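Local coordinates for protein glutamine synthetase (Helicobacter pylori, PDB 5ZLI) that belongs to the glutamine synthetase I beta class of enzymes, whose chain pairs a beta-Grasp domain with a catalytic domain and assembles into a twelve-chain complex, at residues Q123-S128 and A383-G388; F142-S147 and T204-V209; G166-D171 and V224-G229. All blocks are in the same frame, centred on the assembly; numbering follows the deposited sequence.

Interaction 1. Residues Q123-S128 and A383-G388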
ATOM      1  N   GLN B 123      63.606   3.686 -20.344  1.00 46.20           N
ATOM      2  CA  GLN B 123      65.022   3.372 -20.445  1.00 50.60           C
ATOM      3  C   GLN B 123      65.527   3.487 -21.878  1.00 52.21           C
ATOM      4  O   GLN B 123      66.695   3.833 -22.079  1.00 54.30           O
ATOM      5  CB  GLN B 123      65.287   1.992 -19.850  1.00 51.09           C
ATOM      6  CG  GLN B 123      65.595   2.024 -18.328  1.00 56.92           C
ATOM      7  CD  GLN B 123      64.482   2.636 -17.416  1.00 60.71           C
ATOM      8  OE1 GLN B 123      63.517   3.266 -17.868  1.00 59.58           O
ATOM      9  NE2 GLN B 123      64.639   2.432 -16.113  1.00 56.29           N
ATOM     10  N   HIS B 124      64.663   3.259 -22.879  1.00 52.10           N
ATOM     11  CA  HIS B 124      65.047   3.503 -24.270  1.00 48.17           C
ATOM     12  C   HIS B 124      65.452   4.948 -24.507  1.00 47.64           C
ATOM     13  O   HIS B 124      66.214   5.205 -25.437  1.00 56.08           O
ATOM     14  CB  HIS B 124      63.919   3.146 -25.254  1.00 48.36           C
ATOM     15  CG  HIS B 124      64.170   3.620 -26.658  1.00 50.07           C
ATOM     16  ND1 HIS B 124      63.473   4.658 -27.236  1.00 51.55           N
ATOM     17  CD2 HIS B 124      65.067   3.209 -27.590  1.00 47.21           C
ATOM     18  CE1 HIS B 124      63.922   4.862 -28.463  1.00 52.07           C
ATOM     19  NE2 HIS B 124      64.891   3.996 -28.701  1.00 49.05           N
ATOM     20  N   LEU B 125      64.961   5.899 -23.702  1.00 49.06           N
ATOM     21  CA  LEU B 125      65.352   7.293 -23.887  1.00 53.29           C
ATOM     22  C   LEU B 125      66.742   7.565 -23.313  1.00 53.20           C
ATOM     23  O   LEU B 125      67.602   8.139 -23.994  1.00 56.30           O
ATOM     24  CB  LEU B 125      64.314   8.235 -23.260  1.00 54.23           C
ATOM     25  CG  LEU B 125      64.566   9.760 -23.188  1.00 55.89           C
ATOM     26  CD1 LEU B 125      64.760  10.392 -24.582  1.00 50.07           C
ATOM     27  CD2 LEU B 125      63.473  10.485 -22.397  1.00 44.34           C
ATOM     28  N   LYS B 126      66.988   7.166 -22.063  1.00 51.70           N
ATOM     29  CA  LYS B 126      68.310   7.377 -21.495  1.00 54.66           C
ATOM     30  C   LYS B 126      69.386   6.685 -22.337  1.00 60.81           C
ATOM     31  O   LYS B 126      70.510   7.188 -22.430  1.00 60.21           O
ATOM     32  CB  LYS B 126      68.334   6.906 -20.038  1.00 49.50           C
ATOM     33  CG  LYS B 126      67.990   5.450 -19.871  1.00 55.86           C
ATOM     34  CD  LYS B 126      67.986   5.008 -18.422  1.00 66.16           C
ATOM     35  CE  LYS B 126      69.372   4.568 -17.944  1.00 61.10           C
ATOM     36  NZ  LYS B 126      69.249   3.528 -16.878  1.00 47.49           N
ATOM     37  N   ASP B 127      69.049   5.568 -22.997  1.00 54.96           N
ATOM     38  CA  ASP B 127      70.034   4.869 -23.815  1.00 54.56           C
ATOM     39  C   ASP B 127      70.348   5.621 -25.088  1.00 57.40           C
ATOM     40  O   ASP B 127      71.503   5.625 -25.530  1.00 64.04           O
ATOM     41  CB  ASP B 127      69.521   3.477 -24.212  1.00 61.71           C
ATOM     42  CG  ASP B 127      69.457   2.499 -23.048  1.00 68.24           C
ATOM     43  OD1 ASP B 127      69.749   2.908 -21.902  1.00 74.25           O
ATOM     44  OD2 ASP B 127      69.071   1.322 -23.292  1.00 56.33           O
ATOM     45  N   SER B 128      69.352   6.295 -25.664  1.00 52.97           N
ATOM     46  CA  SER B 128      69.543   7.011 -26.920  1.00 54.37           C
ATOM     47  C   SER B 128      70.263   8.338 -26.743  1.00 57.26           C
ATOM     48  O   SER B 128      70.585   8.978 -27.753  1.00 51.42           O
ATOM     49  CB  SER B 128      68.211   7.232 -27.639  1.00 47.61           C
ATOM     50  OG  SER B 128      67.445   8.254 -27.043  1.00 45.45           O
ATOM     51  N   ALA B 383      53.796   4.972 -24.721  1.00 34.10           N
ATOM     52  CA  ALA B 383      53.568   5.263 -26.142  1.00 41.78           C
ATOM     53  C   ALA B 383      53.734   6.755 -26.487  1.00 37.06           C
ATOM     54  O   ALA B 383      54.289   7.102 -27.532  1.00 33.99           O
ATOM     55  CB  ALA B 383      52.188   4.747 -26.551  1.00 35.47           C
ATOM     56  N   ILE B 384      53.238   7.656 -25.647  1.00 40.21           N
ATOM     57  CA  ILE B 384      53.445   9.074 -25.923  1.00 38.69           C
ATOM     58  C   ILE B 384      54.926   9.389 -26.033  1.00 46.49           C
ATOM     59  O   ILE B 384      55.348  10.136 -26.933  1.00 52.08           O
ATOM     60  CB  ILE B 384      52.742   9.933 -24.863  1.00 35.98           C
ATOM     61  CG1 ILE B 384      51.264  10.035 -25.238  1.00 32.22           C
ATOM     62  CG2 ILE B 384      53.404  11.278 -24.733  1.00 36.21           C
ATOM     63  CD1 ILE B 384      50.364  10.343 -24.092  1.00 37.66           C
ATOM     64  N   LEU B 385      55.746   8.816 -25.141  1.00 41.18           N
ATOM     65  CA  LEU B 385      57.176   9.091 -25.219  1.00 38.23           C
ATOM     66  C   LEU B 385      57.798   8.467 -26.456  1.00 35.41           C
ATOM     67  O   LEU B 385      58.620   9.099 -27.115  1.00 41.24           O
ATOM     68  CB  LEU B 385      57.883   8.639 -23.954  1.00 37.25           C
ATOM     69  CG  LEU B 385      59.395   8.822 -24.092  1.00 44.20           C
ATOM     70  CD1 LEU B 385      59.825  10.291 -24.225  1.00 27.68           C
ATOM     71  CD2 LEU B 385      60.089   8.175 -22.873  1.00 39.42           C
ATOM     72  N   MET B 386      57.398   7.250 -26.816  1.00 42.99           N
ATOM     73  CA  MET B 386      57.943   6.627 -28.022  1.00 41.39           C
ATOM     74  C   MET B 386      57.569   7.398 -29.280  1.00 39.14           C
ATOM     75  O   MET B 386      58.294   7.338 -30.276  1.00 51.47           O
ATOM     76  CB  MET B 386      57.461   5.186 -28.178  1.00 32.91           C
ATOM     77  CG  MET B 386      57.893   4.188 -27.122  1.00 32.66           C
ATOM     78  SD  MET B 386      59.656   3.970 -26.873  1.00 52.08           S
ATOM     79  CE  MET B 386      60.140   3.122 -28.374  1.00 42.99           C
ATOM     80  N   ALA B 387      56.451   8.112 -29.272  1.00 38.46           N
ATOM     81  CA  ALA B 387      56.076   8.859 -30.463  1.00 41.57           C
ATOM     82  C   ALA B 387      56.775  10.195 -30.540  1.00 44.56           C
ATOM     83  O   ALA B 387      57.041  10.689 -31.643  1.00 36.76           O
ATOM     84  CB  ALA B 387      54.575   9.093 -30.506  1.00 39.54           C
ATOM     85  N   GLY B 388      57.023  10.819 -29.389  1.00 44.00           N
ATOM     86  CA  GLY B 388      57.779  12.050 -29.400  1.00 41.90           C
ATOM     87  C   GLY B 388      59.227  11.828 -29.771  1.00 41.35           C
ATOM     88  O   GLY B 388      59.810  12.636 -30.501  1.00 41.54           O
TER
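M386 and H124 meet between two helices, beside a second pair, L125 and L385. The methionine illustrates how a flexible chain can reach a partner at which its root does not point. Its CB does not head for the other helix, and CG lies beside the backbone N. Bends at the CB-CG and CG-SD bonds (chi2 -58°, chi3 -71°) then turn the end of the chain toward H124, and contact begins only at the sulfur. SD comes within 3.9 Å of H124 ND1 and lies 4.7 Å from the centre of the imidazole, 53° off the ring normal. This is an oblique sulfur-aromatic approach. The methyl CE goes slightly further, 3.8 Å from H124 ND1 and 4.2 Å from H124 CE1, so the ring's ND1 side rests on the methionine tip.

The leucines cross at about a right angle. One methyl, L125 CD2, sits between the two branches of its partner, 4.1 Å from both L385 CD1 and L385 CD2, and no hydrogen bond crosses between the segments. Within 123-128, S128 OG donates to L125 O (3.1 Å).

M389, one turn beyond L385 and M386, touches H124, L125 and S128, while S443 and V445 of a nearby loop line the H124 and M386 side. Both leucines also rest on A134 of strand 133-145. The arrangement is largely apolar helix-to-helix packing over a shared strand: helices 114-128 and 377-393 both pack against a strand of the catalytic domain's mixed sheet, consistent with a helical layer over it.

Interaction 2. Residues F142-S147 and T204-V209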
ATOM      1  N   PHE B 142      37.256  13.382 -13.033  1.00 25.35           N
ATOM      2  CA  PHE B 142      36.427  12.266 -12.609  1.00 24.14           C
ATOM      3  C   PHE B 142      35.052  12.765 -12.208  1.00 25.08           C
ATOM      4  O   PHE B 142      34.739  13.946 -12.302  1.00 23.93           O
ATOM      5  CB  PHE B 142      37.046  11.528 -11.443  1.00 27.36           C
ATOM      6  CG  PHE B 142      37.242  12.386 -10.235  1.00 27.69           C
ATOM      7  CD1 PHE B 142      36.201  12.636  -9.371  1.00 25.48           C
ATOM      8  CD2 PHE B 142      38.489  12.910  -9.955  1.00 23.08           C
ATOM      9  CE1 PHE B 142      36.394  13.425  -8.255  1.00 26.84           C
ATOM     10  CE2 PHE B 142      38.687  13.660  -8.859  1.00 27.07           C
ATOM     11  CZ  PHE B 142      37.629  13.935  -7.994  1.00 29.60           C
ATOM     12  N   PHE B 143      34.220  11.827 -11.795  1.00 27.34           N
ATOM     13  CA  PHE B 143      32.844  12.086 -11.422  1.00 23.24           C
ATOM     14  C   PHE B 143      32.551  11.337 -10.143  1.00 28.19           C
ATOM     15  O   PHE B 143      33.002  10.206  -9.948  1.00 29.14           O
ATOM     16  CB  PHE B 143      31.843  11.621 -12.479  1.00 19.59           C
ATOM     17  CG  PHE B 143      31.698  12.542 -13.640  1.00 21.70           C
ATOM     18  CD1 PHE B 143      30.752  13.570 -13.612  1.00 21.76           C
ATOM     19  CD2 PHE B 143      32.488  12.382 -14.767  1.00 19.03           C
ATOM     20  CE1 PHE B 143      30.609  14.432 -14.682  1.00 24.23           C
ATOM     21  CE2 PHE B 143      32.348  13.233 -15.851  1.00 23.50           C
ATOM     22  CZ  PHE B 143      31.408  14.265 -15.814  1.00 22.10           C
ATOM     23  N   ILE B 144      31.750  11.932  -9.298  1.00 32.34           N
ATOM     24  CA  ILE B 144      31.298  11.260  -8.109  1.00 25.95           C
ATOM     25  C   ILE B 144      29.798  11.215  -8.195  1.00 23.55           C
ATOM     26  O   ILE B 144      29.137  12.254  -8.158  1.00 33.52           O
ATOM     27  CB  ILE B 144      31.763  11.949  -6.838  1.00 23.11           C
ATOM     28  CG1 ILE B 144      33.288  11.821  -6.769  1.00 23.09           C
ATOM     29  CG2 ILE B 144      30.958  11.391  -5.639  1.00 23.63           C
ATOM     30  CD1 ILE B 144      33.892  12.098  -5.409  1.00 20.80           C
ATOM     31  N   PHE B 145      29.267  10.032  -8.404  1.00 23.01           N
ATOM     32  CA  PHE B 145      27.838   9.844  -8.526  1.00 29.05           C
ATOM     33  C   PHE B 145      27.241   9.278  -7.235  1.00 33.90           C
ATOM     34  O   PHE B 145      27.950   8.842  -6.323  1.00 33.90           O
ATOM     35  CB  PHE B 145      27.561   8.958  -9.744  1.00 33.10           C
ATOM     36  CG  PHE B 145      27.905   9.613 -11.084  1.00 25.72           C
ATOM     37  CD1 PHE B 145      27.374  10.876 -11.420  1.00 20.15           C
ATOM     38  CD2 PHE B 145      28.725   8.965 -12.004  1.00 17.02           C
ATOM     39  CE1 PHE B 145      27.659  11.474 -12.637  1.00 17.26           C
ATOM     40  CE2 PHE B 145      29.017   9.552 -13.234  1.00 15.12           C
ATOM     41  CZ  PHE B 145      28.487  10.803 -13.550  1.00 21.20           C
ATOM     42  N   ASP B 146      25.911   9.345  -7.139  1.00 38.50           N
ATOM     43  CA  ASP B 146      25.200   8.678  -6.044  1.00 39.72           C
ATOM     44  C   ASP B 146      24.874   7.238  -6.384  1.00 36.73           C
ATOM     45  O   ASP B 146      24.911   6.359  -5.513  1.00 35.50           O
ATOM     46  CB  ASP B 146      23.902   9.418  -5.679  1.00 32.47           C
ATOM     47  CG  ASP B 146      24.154  10.820  -5.201  1.00 42.08           C
ATOM     48  OD1 ASP B 146      25.207  11.017  -4.554  1.00 40.14           O
ATOM     49  OD2 ASP B 146      23.304  11.711  -5.439  1.00 48.97           O
ATOM     50  N   SER B 147      24.540   7.004  -7.644  1.00 36.25           N
ATOM     51  CA  SER B 147      24.021   5.731  -8.090  1.00 34.35           C
ATOM     52  C   SER B 147      24.401   5.486  -9.537  1.00 31.54           C
ATOM     53  O   SER B 147      24.488   6.408 -10.351  1.00 34.23           O
ATOM     54  CB  SER B 147      22.495   5.702  -7.952  1.00 38.22           C
ATOM     55  OG  SER B 147      21.926   4.542  -8.548  1.00 51.51           O
ATOM     56  N   THR B 204      38.085  17.838  -0.793  1.00 31.47           N
ATOM     57  CA  THR B 204      39.068  18.108   0.236  1.00 34.74           C
ATOM     58  C   THR B 204      39.512  16.830   0.940  1.00 35.92           C
ATOM     59  O   THR B 204      40.685  16.701   1.319  1.00 40.67           O
ATOM     60  CB  THR B 204      38.479  19.112   1.216  1.00 42.05           C
ATOM     61  OG1 THR B 204      38.351  20.379   0.554  1.00 45.56           O
ATOM     62  CG2 THR B 204      39.363  19.270   2.379  1.00 38.20           C
ATOM     63  N   GLU B 205      38.593  15.882   1.155  1.00 30.72           N
ATOM     64  CA  GLU B 205      38.966  14.631   1.821  1.00 35.59           C
ATOM     65  C   GLU B 205      39.804  13.735   0.915  1.00 35.43           C
ATOM     66  O   GLU B 205      40.614  12.941   1.401  1.00 34.65           O
ATOM     67  CB  GLU B 205      37.721  13.895   2.308  1.00 42.53           C
ATOM     68  CG  GLU B 205      37.961  12.487   2.885  1.00 42.07           C
ATOM     69  CD  GLU B 205      36.652  11.852   3.394  1.00 56.13           C
ATOM     70  OE1 GLU B 205      35.576  12.460   3.139  1.00 51.78           O
ATOM     71  OE2 GLU B 205      36.687  10.754   4.022  1.00 48.12           O
ATOM     72  N   ILE B 206      39.589  13.814  -0.396  1.00 35.70           N
ATOM     73  CA  ILE B 206      40.427  13.078  -1.346  1.00 30.34           C
ATOM     74  C   ILE B 206      41.890  13.521  -1.257  1.00 32.22           C
ATOM     75  O   ILE B 206      42.786  12.721  -0.974  1.00 33.86           O
ATOM     76  CB  ILE B 206      39.853  13.234  -2.764  1.00 26.82           C
ATOM     77  CG1 ILE B 206      38.586  12.363  -2.848  1.00 32.87           C
ATOM     78  CG2 ILE B 206      40.866  12.913  -3.821  1.00 23.03           C
ATOM     79  CD1 ILE B 206      37.697  12.573  -4.042  1.00 22.08           C
ATOM     80  N   VAL B 207      42.163  14.801  -1.489  1.00 36.71           N
ATOM     81  CA  VAL B 207      43.558  15.223  -1.450  1.00 36.49           C
ATOM     82  C   VAL B 207      44.180  15.011  -0.068  1.00 32.73           C
ATOM     83  O   VAL B 207      45.396  14.864   0.051  1.00 35.36           O
ATOM     84  CB  VAL B 207      43.699  16.670  -1.950  1.00 33.75           C
ATOM     85  CG1 VAL B 207      42.703  16.946  -3.065  1.00 29.47           C
ATOM     86  CG2 VAL B 207      43.522  17.587  -0.836  1.00 33.40           C
ATOM     87  N   LYS B 208      43.390  14.972   0.995  1.00 29.99           N
ATOM     88  CA  LYS B 208      44.013  14.569   2.249  1.00 34.26           C
ATOM     89  C   LYS B 208      44.565  13.157   2.131  1.00 34.04           C
ATOM     90  O   LYS B 208      45.681  12.876   2.570  1.00 37.13           O
ATOM     91  CB  LYS B 208      43.029  14.675   3.410  1.00 35.61           C
ATOM     92  CG  LYS B 208      43.017  16.043   4.039  1.00 38.44           C
ATOM     93  CD  LYS B 208      44.421  16.392   4.484  1.00 44.86           C
ATOM     94  CE  LYS B 208      44.743  17.854   4.230  1.00 52.13           C
ATOM     95  NZ  LYS B 208      44.026  18.708   5.211  1.00 52.88           N
ATOM     96  N   VAL B 209      43.824  12.272   1.475  1.00 34.48           N
ATOM     97  CA  VAL B 209      44.261  10.892   1.402  1.00 33.58           C
ATOM     98  C   VAL B 209      45.282  10.714   0.295  1.00 36.18           C
ATOM     99  O   VAL B 209      46.159   9.848   0.398  1.00 42.95           O
ATOM    100  CB  VAL B 209      43.069   9.942   1.243  1.00 34.32           C
ATOM    101  CG1 VAL B 209      43.565   8.507   1.099  1.00 39.50           C
ATOM    102  CG2 VAL B 209      42.167  10.048   2.436  1.00 32.24           C
TER
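In F142, CG stands between the backbone N and the carbonyl carbon (chi1 60°), and this turns the ring off the strand toward I206. I144, two residues on, points from the same side of the strand as F142. On the helix, the I206 chain runs out extended (chi2 168°), so its CD1 is the foremost atom facing the sheet.

Both contacts across the segments fall on this one methyl. I206 CD1 meets I144 CD1 at 4.1 Å, the two isoleucines reaching for each other tip to tip. The same I206 CD1 lies 4.2 Å from F142 CZ, the far corner of a ring that comes from the opposite direction and is met obliquely. Long side chains thus bridge backbones that stay well apart: the closest pair, I144 CA and I206 CA, are separated by 11.5 Å. No hydrogen bond crosses, and the three touching residues are buried.

Neighbours complete the packing. F265 brings its ring against that of F142, while V252 and V255 of helix 238-258 pack on I206. On the other side of the strand, F143 CB lies 3.5 Å above one face of the F145 ring. Past F145, D146 and S147 both face D162 in a classic beta bulge, at the start of the two-stranded sheet 147-153/156-162. The helix is covered in turn by another subunit: V207 packs on F26 of that neighbouring chain, and K208 forms a salt bridge with its E25. This is helix-on-sheet packing within the catalytic domain, where alternate residues of strand 133-145 are presented to helix 200-212 as it packs on the mixed sheet.

Interaction 3. Residues G166-D171 and V224-G229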
ATOM      1  N   GLY B 166      22.241  16.751 -10.378  1.00 36.53           N
ATOM      2  CA  GLY B 166      21.863  16.633 -11.773  1.00 35.01           C
ATOM      3  C   GLY B 166      20.578  17.374 -12.093  1.00 35.53           C
ATOM      4  O   GLY B 166      19.598  17.309 -11.353  1.00 33.44           O
ATOM      5  N   GLU B 167      20.581  18.064 -13.239  1.00 38.82           N
ATOM      6  CA  GLU B 167      19.379  18.722 -13.741  1.00 42.58           C
ATOM      7  C   GLU B 167      18.172  17.790 -13.736  1.00 44.76           C
ATOM      8  O   GLU B 167      17.031  18.239 -13.577  1.00 43.60           O
ATOM      9  CB  GLU B 167      19.606  19.224 -15.167  1.00 44.29           C
ATOM     10  CG  GLU B 167      20.393  20.515 -15.328  1.00 46.98           C
ATOM     11  CD  GLU B 167      20.386  21.033 -16.789  1.00 55.89           C
ATOM     12  OE1 GLU B 167      20.070  20.219 -17.694  1.00 61.07           O
ATOM     13  OE2 GLU B 167      20.680  22.241 -17.035  1.00 41.43           O
ATOM     14  N   TRP B 168      18.399  16.491 -13.922  1.00 39.42           N
ATOM     15  CA  TRP B 168      17.308  15.540 -13.811  1.00 35.07           C
ATOM     16  C   TRP B 168      16.745  15.442 -12.396  1.00 36.30           C
ATOM     17  O   TRP B 168      15.701  14.817 -12.206  1.00 36.48           O
ATOM     18  CB  TRP B 168      17.781  14.160 -14.258  1.00 41.27           C
ATOM     19  CG  TRP B 168      18.932  13.642 -13.469  1.00 37.84           C
ATOM     20  CD1 TRP B 168      18.863  12.935 -12.311  1.00 40.93           C
ATOM     21  CD2 TRP B 168      20.320  13.766 -13.784  1.00 35.26           C
ATOM     22  NE1 TRP B 168      20.118  12.621 -11.871  1.00 42.56           N
ATOM     23  CE2 TRP B 168      21.036  13.122 -12.756  1.00 35.19           C
ATOM     24  CE3 TRP B 168      21.028  14.360 -14.829  1.00 39.36           C
ATOM     25  CZ2 TRP B 168      22.423  13.046 -12.744  1.00 33.19           C
ATOM     26  CZ3 TRP B 168      22.410  14.284 -14.815  1.00 36.16           C
ATOM     27  CH2 TRP B 168      23.091  13.630 -13.780  1.00 34.30           C
ATOM     28  N   ASN B 169      17.364  16.057 -11.397  1.00 39.48           N
ATOM     29  CA  ASN B 169      16.798  15.991 -10.058  1.00 39.80           C
ATOM     30  C   ASN B 169      16.183  17.309  -9.603  1.00 36.98           C
ATOM     31  O   ASN B 169      15.873  17.461  -8.413  1.00 32.94           O
ATOM     32  CB  ASN B 169      17.839  15.499  -9.062  1.00 38.05           C
ATOM     33  CG  ASN B 169      17.959  13.998  -9.066  1.00 45.87           C
ATOM     34  OD1 ASN B 169      17.070  13.300  -9.555  1.00 47.00           O
ATOM     35  ND2 ASN B 169      19.069  13.486  -8.542  1.00 46.88           N
ATOM     36  N   ARG B 170      15.978  18.255 -10.525  1.00 34.27           N
ATOM     37  CA  ARG B 170      15.460  19.568 -10.156  1.00 34.58           C
ATOM     38  C   ARG B 170      14.075  19.502  -9.531  1.00 30.69           C
ATOM     39  O   ARG B 170      13.657  20.458  -8.872  1.00 30.03           O
ATOM     40  CB  ARG B 170      15.438  20.456 -11.385  1.00 37.02           C
ATOM     41  CG  ARG B 170      16.820  20.970 -11.726  1.00 47.02           C
ATOM     42  CD  ARG B 170      16.755  22.398 -12.121  1.00 39.25           C
ATOM     43  NE  ARG B 170      17.213  22.597 -13.478  1.00 43.54           N
ATOM     44  CZ  ARG B 170      18.395  23.121 -13.762  1.00 49.16           C
ATOM     45  NH1 ARG B 170      19.198  23.479 -12.754  1.00 43.50           N
ATOM     46  NH2 ARG B 170      18.759  23.308 -15.033  1.00 41.13           N
ATOM     47  N   ASP B 171      13.372  18.387  -9.727  1.00 38.04           N
ATOM     48  CA  ASP B 171      11.981  18.156  -9.366  1.00 37.81           C
ATOM     49  C   ASP B 171      11.776  16.987  -8.425  1.00 35.04           C
ATOM     50  O   ASP B 171      10.681  16.835  -7.881  1.00 32.54           O
ATOM     51  CB  ASP B 171      11.208  17.892 -10.656  1.00 39.68           C
ATOM     52  CG  ASP B 171      12.018  17.009 -11.598  1.00 51.94           C
ATOM     53  OD1 ASP B 171      12.578  15.967 -11.129  1.00 42.65           O
ATOM     54  OD2 ASP B 171      12.175  17.434 -12.780  1.00 53.83           O
ATOM     55  N   VAL B 224      33.657  21.179 -14.987  1.00 31.06           N
ATOM     56  CA  VAL B 224      32.611  21.816 -15.800  1.00 32.26           C
ATOM     57  C   VAL B 224      31.314  20.996 -15.809  1.00 32.49           C
ATOM     58  O   VAL B 224      30.213  21.556 -15.801  1.00 30.25           O
ATOM     59  CB  VAL B 224      33.112  22.075 -17.235  1.00 28.80           C
ATOM     60  CG1 VAL B 224      31.952  22.444 -18.133  1.00 27.36           C
ATOM     61  CG2 VAL B 224      34.174  23.142 -17.243  1.00 33.97           C
ATOM     62  N   ALA B 225      31.411  19.677 -15.929  1.00 33.56           N
ATOM     63  CA  ALA B 225      30.216  18.841 -15.892  1.00 30.47           C
ATOM     64  C   ALA B 225      29.677  18.732 -14.461  1.00 34.75           C
ATOM     65  O   ALA B 225      30.327  19.114 -13.488  1.00 36.18           O
ATOM     66  CB  ALA B 225      30.506  17.456 -16.443  1.00 34.61           C
ATOM     67  N   GLN B 226      28.470  18.181 -14.345  1.00 39.55           N
ATOM     68  CA  GLN B 226      27.662  18.383 -13.145  1.00 39.43           C
ATOM     69  C   GLN B 226      28.258  17.711 -11.902  1.00 45.60           C
ATOM     70  O   GLN B 226      28.220  18.295 -10.815  1.00 55.30           O
ATOM     71  CB  GLN B 226      26.242  17.914 -13.414  1.00 40.51           C
ATOM     72  CG  GLN B 226      25.665  18.617 -14.602  1.00 40.82           C
ATOM     73  CD  GLN B 226      24.249  18.246 -14.859  1.00 38.23           C
ATOM     74  OE1 GLN B 226      23.373  18.486 -14.040  1.00 43.31           O
ATOM     75  NE2 GLN B 226      24.009  17.630 -16.008  1.00 44.50           N
ATOM     76  N   ALA B 227      28.764  16.484 -11.990  1.00 33.15           N
ATOM     77  CA  ALA B 227      29.309  15.851 -10.783  1.00 38.89           C
ATOM     78  C   ALA B 227      30.821  15.679 -10.873  1.00 33.50           C
ATOM     79  O   ALA B 227      31.403  14.792 -10.248  1.00 26.93           O
ATOM     80  CB  ALA B 227      28.650  14.504 -10.492  1.00 33.93           C
ATOM     81  N   GLN B 228      31.460  16.544 -11.632  1.00 28.79           N
ATOM     82  CA  GLN B 228      32.816  16.334 -12.075  1.00 24.58           C
ATOM     83  C   GLN B 228      33.781  17.060 -11.146  1.00 31.37           C
ATOM     84  O   GLN B 228      33.433  18.053 -10.493  1.00 31.84           O
ATOM     85  CB  GLN B 228      32.975  16.827 -13.510  1.00 26.23           C
ATOM     86  CG  GLN B 228      33.966  16.018 -14.295  1.00 28.28           C
ATOM     87  CD  GLN B 228      34.198  16.559 -15.669  1.00 27.34           C
ATOM     88  OE1 GLN B 228      33.793  17.675 -15.988  1.00 31.75           O
ATOM     89  NE2 GLN B 228      34.889  15.794 -16.486  1.00 25.28           N
ATOM     90  N   GLY B 229      35.014  16.562 -11.116  1.00 26.48           N
ATOM     91  CA  GLY B 229      36.031  17.073 -10.216  1.00 31.65           C
ATOM     92  C   GLY B 229      37.397  16.757 -10.775  1.00 33.65           C
ATOM     93  O   GLY B 229      37.529  16.050 -11.775  1.00 38.14           O
TER
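A short 3-10 turn at E167 and W168 approaches a type I beta turn running from A225 to Q228, the backbones coming closest at G166 and Q226, whose CA atoms are 6.2 Å apart. The span is closed by one side chain. Q226 extends beyond CG and offers its amide oxygen to the turn: E167 N donates to Q226 OE1 at 2.9 Å, fairly straight at 155° and in the carbonyl plane. The same oxygen lies 3.3 Å from G166 CA. At the other end of the amide, Q226 NE2 comes obliquely within 3.9 Å of W168 CZ3, with the amide and indole planes 58° apart.

Both turns are braced internally. G166 CA sits 3.6 Å above the centre of one W168 face, R170 NH2 forms a salt bridge with E167 OE2 (3.0 Å), and A225 N donates to Q228 OE1 at 3.1 Å. H222 NE2 is hydrogen-bonded to Q226 O, a further tie on the turn.

Residues S154 and N155 of a neighbouring subunit pack on Q226 and W168. The arrangement joins a 3-10 turn to a type I beta turn through a side-chain amide that accepts a backbone N-H, within the catalytic domain and at a subunit interface.

Overall arrangement
From the N terminus, helix 114-128 opens the longest loop, which interaction 1 closes only when the chain reaches helix 377-393. The other two contacts fall within that span. Strand 133-145 follows directly and enters interaction 2, the loop 166-171 begins interaction 3, helix 200-212 closes interaction 2, and residues 224-229 close interaction 3, so these two loops cross. They also touch, because strands 133-145 and 228-237 are neighbours in one sheet: G229 N lies 2.9 Å from F142 O, a probable hydrogen bond. Interaction 1 stands apart on the opposite side of the chain's centre, its centre 34 Å from that of interaction 2, tying helices together over the same strand.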